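Local coordinates for protein DNA photolyase (Agrobacterium tumefaciens, PDB 4U63) that probably repairs cyclobutane pyrimidine dimers in ultraviolet-damaged DNA by light-driven electron transfer from its flavin, with a methenyltetrahydrofolate antenna chromophore, at residues A63-H75 and W386-S398. Numbering follows the deposited sequence.
Sequences AGPLGGAQEWWLH and WFRDTLVDADPAS. With FAD (flavin-adenine dinucleotide), chain C.
Both N-H groups of the Q70 carboxamide reach the turn L391-A394: NE2 donates to V392 O (3.0 Å), above that carbonyl's plane, and to A394 O (2.9 Å) on a lone pair. OE1 accepts from L66 N, so the orientation of the amide is fixed. With CG anti to the backbone N (chi1 -152°), the Q70 chain extends to this turn, whose D393 O accepts from FAD N3; D395 N, just after it, donates to FAD O4.

Packing is tightest where one helix ends and the other begins. G67, the N-cap, brings its CA to 3.4 Å from R388 O; G68 N and A69 N donate to D389 OD1 and D389 O, while A69 CB rests 3.3 Å from T390 O. A water accepts from Q70 N and donates to R388 O and L391 O. The V392 and W73 side chains cross at about a right angle, V392 CB 3.7 Å from W73 CE3.

Toward L66, R388 and P396 the contact is partly exposed: L66 CD1 lies 3.7 Å from P396 N, and a second water donates to L66 O and accepts a weak bond from R388 NE, whose guanidinium forms a salt bridge with E384.

D389 O and T390 O also bind the folate antenna. The contact joins helix 68-87 to the end of helix 380-390; helices 261-265 and 345-357 pack on the turn, and helix 287-309 on P396-S398.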
# COMPACT_ATOMS: atom_id res chain seq x y z
N ALA A 63 -1.30 -8.19 13.41
CA ALA A 63 -0.71 -7.90 12.10
C ALA A 63 -1.28 -8.77 10.99
O ALA A 63 -1.94 -9.78 11.26
CB ALA A 63 0.79 -8.09 12.17
N GLY A 64 -1.02 -8.38 9.75
CA GLY A 64 -1.51 -9.11 8.57
C GLY A 64 -2.22 -8.18 7.59
O GLY A 64 -1.98 -6.96 7.62
N PRO A 65 -3.10 -8.74 6.72
CA PRO A 65 -3.79 -7.89 5.73
C PRO A 65 -4.65 -6.84 6.39
O PRO A 65 -5.34 -7.14 7.37
CB PRO A 65 -4.71 -8.87 4.98
CG PRO A 65 -4.20 -10.21 5.28
CD PRO A 65 -3.52 -10.15 6.61
N LEU A 66 -4.61 -5.63 5.85
CA LEU A 66 -5.35 -4.53 6.43
C LEU A 66 -6.85 -4.59 6.13
O LEU A 66 -7.63 -3.87 6.76
CB LEU A 66 -4.76 -3.18 5.97
CG LEU A 66 -3.27 -2.87 6.28
CD1 LEU A 66 -3.05 -1.35 6.32
CD2 LEU A 66 -2.78 -3.50 7.57
N GLY A 67 -7.27 -5.46 5.21
CA GLY A 67 -8.66 -5.57 4.84
C GLY A 67 -8.97 -6.64 3.81
O GLY A 67 -8.09 -7.42 3.45
N GLY A 68 -10.21 -6.65 3.34
CA GLY A 68 -10.73 -7.67 2.41
C GLY A 68 -9.96 -7.80 1.10
O GLY A 68 -9.62 -8.90 0.68
N ALA A 69 -9.68 -6.68 0.45
CA ALA A 69 -8.89 -6.70 -0.80
C ALA A 69 -7.49 -7.27 -0.57
O ALA A 69 -6.98 -8.05 -1.39
CB ALA A 69 -8.82 -5.31 -1.40
N GLN A 70 -6.87 -6.90 0.54
CA GLN A 70 -5.54 -7.39 0.86
C GLN A 70 -5.52 -8.87 1.27
O GLN A 70 -4.50 -9.55 1.13
CB GLN A 70 -4.90 -6.51 1.92
CG GLN A 70 -3.40 -6.49 1.84
CD GLN A 70 -2.82 -5.25 2.50
OE1 GLN A 70 -2.83 -5.15 3.72
NE2 GLN A 70 -2.34 -4.31 1.70
N GLU A 71 -6.65 -9.37 1.78
CA GLU A 71 -6.80 -10.81 2.04
C GLU A 71 -6.81 -11.61 0.73
O GLU A 71 -6.19 -12.67 0.64
CB GLU A 71 -8.06 -11.10 2.85
CG GLU A 71 -7.95 -10.67 4.31
CD GLU A 71 -9.22 -10.90 5.09
OE1 GLU A 71 -10.31 -10.99 4.50
OE2 GLU A 71 -9.13 -10.98 6.33
N TRP A 72 -7.50 -11.08 -0.28
CA TRP A 72 -7.43 -11.66 -1.62
C TRP A 72 -5.98 -11.69 -2.09
O TRP A 72 -5.51 -12.71 -2.58
CB TRP A 72 -8.27 -10.86 -2.61
CG TRP A 72 -8.22 -11.34 -4.02
CD1 TRP A 72 -9.07 -12.22 -4.60
CD2 TRP A 72 -7.27 -10.96 -5.03
NE1 TRP A 72 -8.71 -12.42 -5.91
CE2 TRP A 72 -7.61 -11.66 -6.20
CE3 TRP A 72 -6.17 -10.10 -5.06
CZ2 TRP A 72 -6.89 -11.53 -7.39
CZ3 TRP A 72 -5.44 -9.97 -6.24
CH2 TRP A 72 -5.82 -10.68 -7.40
N TRP A 73 -5.28 -10.57 -1.91
CA TRP A 73 -3.88 -10.46 -2.28
C TRP A 73 -3.03 -11.50 -1.54
O TRP A 73 -2.21 -12.21 -2.15
CB TRP A 73 -3.34 -9.04 -2.01
CG TRP A 73 -2.01 -8.85 -2.66
CD1 TRP A 73 -0.80 -9.24 -2.17
CD2 TRP A 73 -1.76 -8.27 -3.94
NE1 TRP A 73 0.20 -8.92 -3.06
CE2 TRP A 73 -0.36 -8.33 -4.15
CE3 TRP A 73 -2.57 -7.70 -4.93
CZ2 TRP A 73 0.24 -7.83 -5.32
CZ3 TRP A 73 -1.97 -7.20 -6.08
CH2 TRP A 73 -0.57 -7.28 -6.27
N LEU A 74 -3.22 -11.58 -0.23
CA LEU A 74 -2.42 -12.46 0.61
C LEU A 74 -2.55 -13.92 0.22
O LEU A 74 -1.57 -14.64 0.19
CB LEU A 74 -2.77 -12.29 2.09
CG LEU A 74 -2.03 -13.22 3.07
CD1 LEU A 74 -0.55 -12.89 3.09
CD2 LEU A 74 -2.60 -13.13 4.48
N HIS A 75 -3.78 -14.36 -0.05
CA HIS A 75 -4.00 -15.73 -0.48
C HIS A 75 -3.09 -16.08 -1.66
O HIS A 75 -2.34 -17.06 -1.64
CB HIS A 75 -5.45 -15.94 -0.88
CG HIS A 75 -5.73 -17.32 -1.39
ND1 HIS A 75 -6.21 -18.32 -0.59
CD2 HIS A 75 -5.57 -17.86 -2.63
CE1 HIS A 75 -6.35 -19.43 -1.30
NE2 HIS A 75 -5.97 -19.17 -2.54
N TRP A 386 -12.16 2.92 5.03
CA TRP A 386 -12.73 2.39 3.78
C TRP A 386 -11.60 1.94 2.84
O TRP A 386 -11.63 0.85 2.29
CB TRP A 386 -13.62 3.41 3.07
CG TRP A 386 -14.18 2.87 1.77
CD1 TRP A 386 -13.78 3.20 0.50
CD2 TRP A 386 -15.20 1.89 1.63
NE1 TRP A 386 -14.51 2.48 -0.42
CE2 TRP A 386 -15.39 1.67 0.24
CE3 TRP A 386 -15.99 1.17 2.53
CZ2 TRP A 386 -16.33 0.76 -0.26
CZ3 TRP A 386 -16.94 0.26 2.02
CH2 TRP A 386 -17.09 0.07 0.65
N PHE A 387 -10.58 2.80 2.71
CA PHE A 387 -9.41 2.48 1.89
C PHE A 387 -8.68 1.24 2.41
O PHE A 387 -8.22 0.42 1.63
CB PHE A 387 -8.44 3.66 1.83
CG PHE A 387 -8.73 4.67 0.75
CD1 PHE A 387 -10.02 4.87 0.24
CD2 PHE A 387 -7.71 5.45 0.24
CE1 PHE A 387 -10.26 5.81 -0.75
CE2 PHE A 387 -7.95 6.39 -0.76
CZ PHE A 387 -9.22 6.57 -1.26
N ARG A 388 -8.57 1.12 3.73
CA ARG A 388 -7.96 -0.06 4.35
C ARG A 388 -8.62 -1.37 3.93
O ARG A 388 -7.94 -2.38 3.80
CB ARG A 388 -7.99 0.05 5.89
CG ARG A 388 -6.64 0.32 6.52
CD ARG A 388 -6.74 0.73 7.99
NE ARG A 388 -7.80 0.01 8.71
CZ ARG A 388 -8.48 0.49 9.76
NH1 ARG A 388 -8.24 1.72 10.25
NH2 ARG A 388 -9.42 -0.26 10.33
N ASP A 389 -9.94 -1.34 3.73
CA ASP A 389 -10.70 -2.54 3.37
C ASP A 389 -10.70 -2.83 1.88
O ASP A 389 -10.97 -3.98 1.47
CB ASP A 389 -12.14 -2.43 3.87
CG ASP A 389 -12.87 -3.79 3.89
OD1 ASP A 389 -12.27 -4.82 4.30
OD2 ASP A 389 -14.04 -3.84 3.50
N THR A 390 -10.42 -1.82 1.06
CA THR A 390 -10.64 -1.92 -0.40
C THR A 390 -9.39 -1.84 -1.28
O THR A 390 -9.44 -2.24 -2.44
CB THR A 390 -11.63 -0.84 -0.87
OG1 THR A 390 -11.18 0.44 -0.42
CG2 THR A 390 -13.02 -1.11 -0.31
N LEU A 391 -8.30 -1.32 -0.73
CA LEU A 391 -7.03 -1.24 -1.46
C LEU A 391 -6.21 -2.50 -1.32
O LEU A 391 -5.92 -2.92 -0.20
CB LEU A 391 -6.17 -0.09 -0.95
CG LEU A 391 -6.63 1.35 -1.24
CD1 LEU A 391 -5.78 2.33 -0.42
CD2 LEU A 391 -6.52 1.67 -2.73
N VAL A 392 -5.80 -3.10 -2.44
CA VAL A 392 -4.80 -4.16 -2.39
C VAL A 392 -3.46 -3.64 -1.84
O VAL A 392 -2.70 -4.41 -1.26
CB VAL A 392 -4.60 -4.91 -3.73
CG1 VAL A 392 -5.85 -5.74 -4.06
CG2 VAL A 392 -4.24 -3.98 -4.88
N ASP A 393 -3.19 -2.34 -2.02
CA ASP A 393 -1.93 -1.72 -1.54
C ASP A 393 -2.01 -1.05 -0.18
O ASP A 393 -1.07 -0.36 0.22
CB ASP A 393 -1.32 -0.75 -2.60
CG ASP A 393 -2.14 0.54 -2.81
OD1 ASP A 393 -2.98 0.94 -1.97
OD2 ASP A 393 -1.93 1.17 -3.87
N ALA A 394 -3.12 -1.26 0.55
CA ALA A 394 -3.30 -0.62 1.84
C ALA A 394 -2.03 -0.73 2.68
O ALA A 394 -1.53 -1.84 2.92
CB ALA A 394 -4.48 -1.21 2.59
N ASP A 395 -1.54 0.42 3.13
CA ASP A 395 -0.28 0.49 3.86
C ASP A 395 -0.49 1.34 5.12
O ASP A 395 -1.06 2.43 5.04
CB ASP A 395 0.81 1.05 2.95
CG ASP A 395 2.15 1.04 3.60
OD1 ASP A 395 2.41 1.98 4.40
OD2 ASP A 395 2.93 0.09 3.34
N PRO A 396 -0.03 0.85 6.29
CA PRO A 396 -0.30 1.57 7.54
C PRO A 396 0.37 2.95 7.64
O PRO A 396 -0.07 3.80 8.41
CB PRO A 396 0.25 0.63 8.61
CG PRO A 396 1.31 -0.15 7.91
CD PRO A 396 0.80 -0.35 6.52
N ALA A 397 1.43 3.18 6.87
CA ALA A 397 2.08 4.47 6.83
C ALA A 397 1.51 5.34 5.71
O ALA A 397 1.11 6.47 5.95
CB ALA A 397 3.56 4.28 6.63
N SER A 398 1.45 4.81 4.49
CA SER A 398 1.08 5.65 3.35
C SER A 398 -0.38 6.06 3.33
O SER A 398 -0.70 7.18 2.95
CB SER A 398 1.45 4.97 2.04
OG SER A 398 2.82 4.69 2.00
PA FAD C . 3.78 5.01 -8.99
O1A FAD C . 3.43 6.38 -9.49
O2A FAD C . 4.29 4.00 -9.96
O5B FAD C . 4.80 5.24 -7.77
C5B FAD C . 5.76 4.25 -7.38
C4B FAD C . 5.65 3.89 -5.91
O4B FAD C . 5.88 5.04 -5.08
C3B FAD C . 4.29 3.38 -5.51
O3B FAD C . 4.11 2.00 -5.86
C2B FAD C . 4.28 3.65 -4.02
O2B FAD C . 4.97 2.62 -3.29
C1B FAD C . 5.06 4.93 -3.91
N9A FAD C . 4.22 6.15 -3.85
C8A FAD C . 3.82 6.88 -4.91
N7A FAD C . 3.09 7.94 -4.51
C5A FAD C . 3.02 7.91 -3.16
C6A FAD C . 2.39 8.73 -2.13
N6A FAD C . 1.68 9.83 -2.48
N1A FAD C . 2.54 8.34 -0.85
C2A FAD C . 3.24 7.23 -0.51
N3A FAD C . 3.85 6.44 -1.42
C4A FAD C . 3.76 6.73 -2.73
N1 FAD C . -0.06 4.27 -1.32
C2 FAD C . 0.14 3.02 -0.82
O2 FAD C . 1.15 2.40 -1.22
N3 FAD C . -0.72 2.46 0.07
C4 FAD C . -1.82 3.11 0.52
O4 FAD C . -2.60 2.59 1.36
C4X FAD C . -2.10 4.47 0.01
N5 FAD C . -3.20 5.19 0.38
C5X FAD C . -3.40 6.46 -0.09
C6 FAD C . -4.49 7.21 0.30
C7 FAD C . -4.72 8.50 -0.19
C7M FAD C . -5.92 9.30 0.26
C8 FAD C . -3.77 9.08 -1.17
C8M FAD C . -3.95 10.47 -1.73
C9 FAD C . -2.69 8.35 -1.56
C9A FAD C . -2.44 7.06 -1.08
N10 FAD C . -1.32 6.30 -1.51
C10 FAD C . -1.13 5.01 -0.97
C1' FAD C . -0.30 6.84 -2.42
C2' FAD C . -0.43 6.63 -3.91
O2' FAD C . -1.71 7.10 -4.34
C3' FAD C . -0.19 5.19 -4.31
O3' FAD C . 1.06 4.72 -3.82
C4' FAD C . -0.22 5.09 -5.84
O4' FAD C . -1.54 5.35 -6.30
C5' FAD C . 0.22 3.71 -6.26
O5' FAD C . 0.21 3.55 -7.69
P FAD C . 1.58 3.16 -8.43
O1P FAD C . 1.28 2.99 -9.88
O2P FAD C . 2.23 1.99 -7.75
O3P FAD C . 2.47 4.48 -8.19
O HOH W 1 -7.14 -2.94 9.21
O HOH W 2 -7.47 -4.21 1.73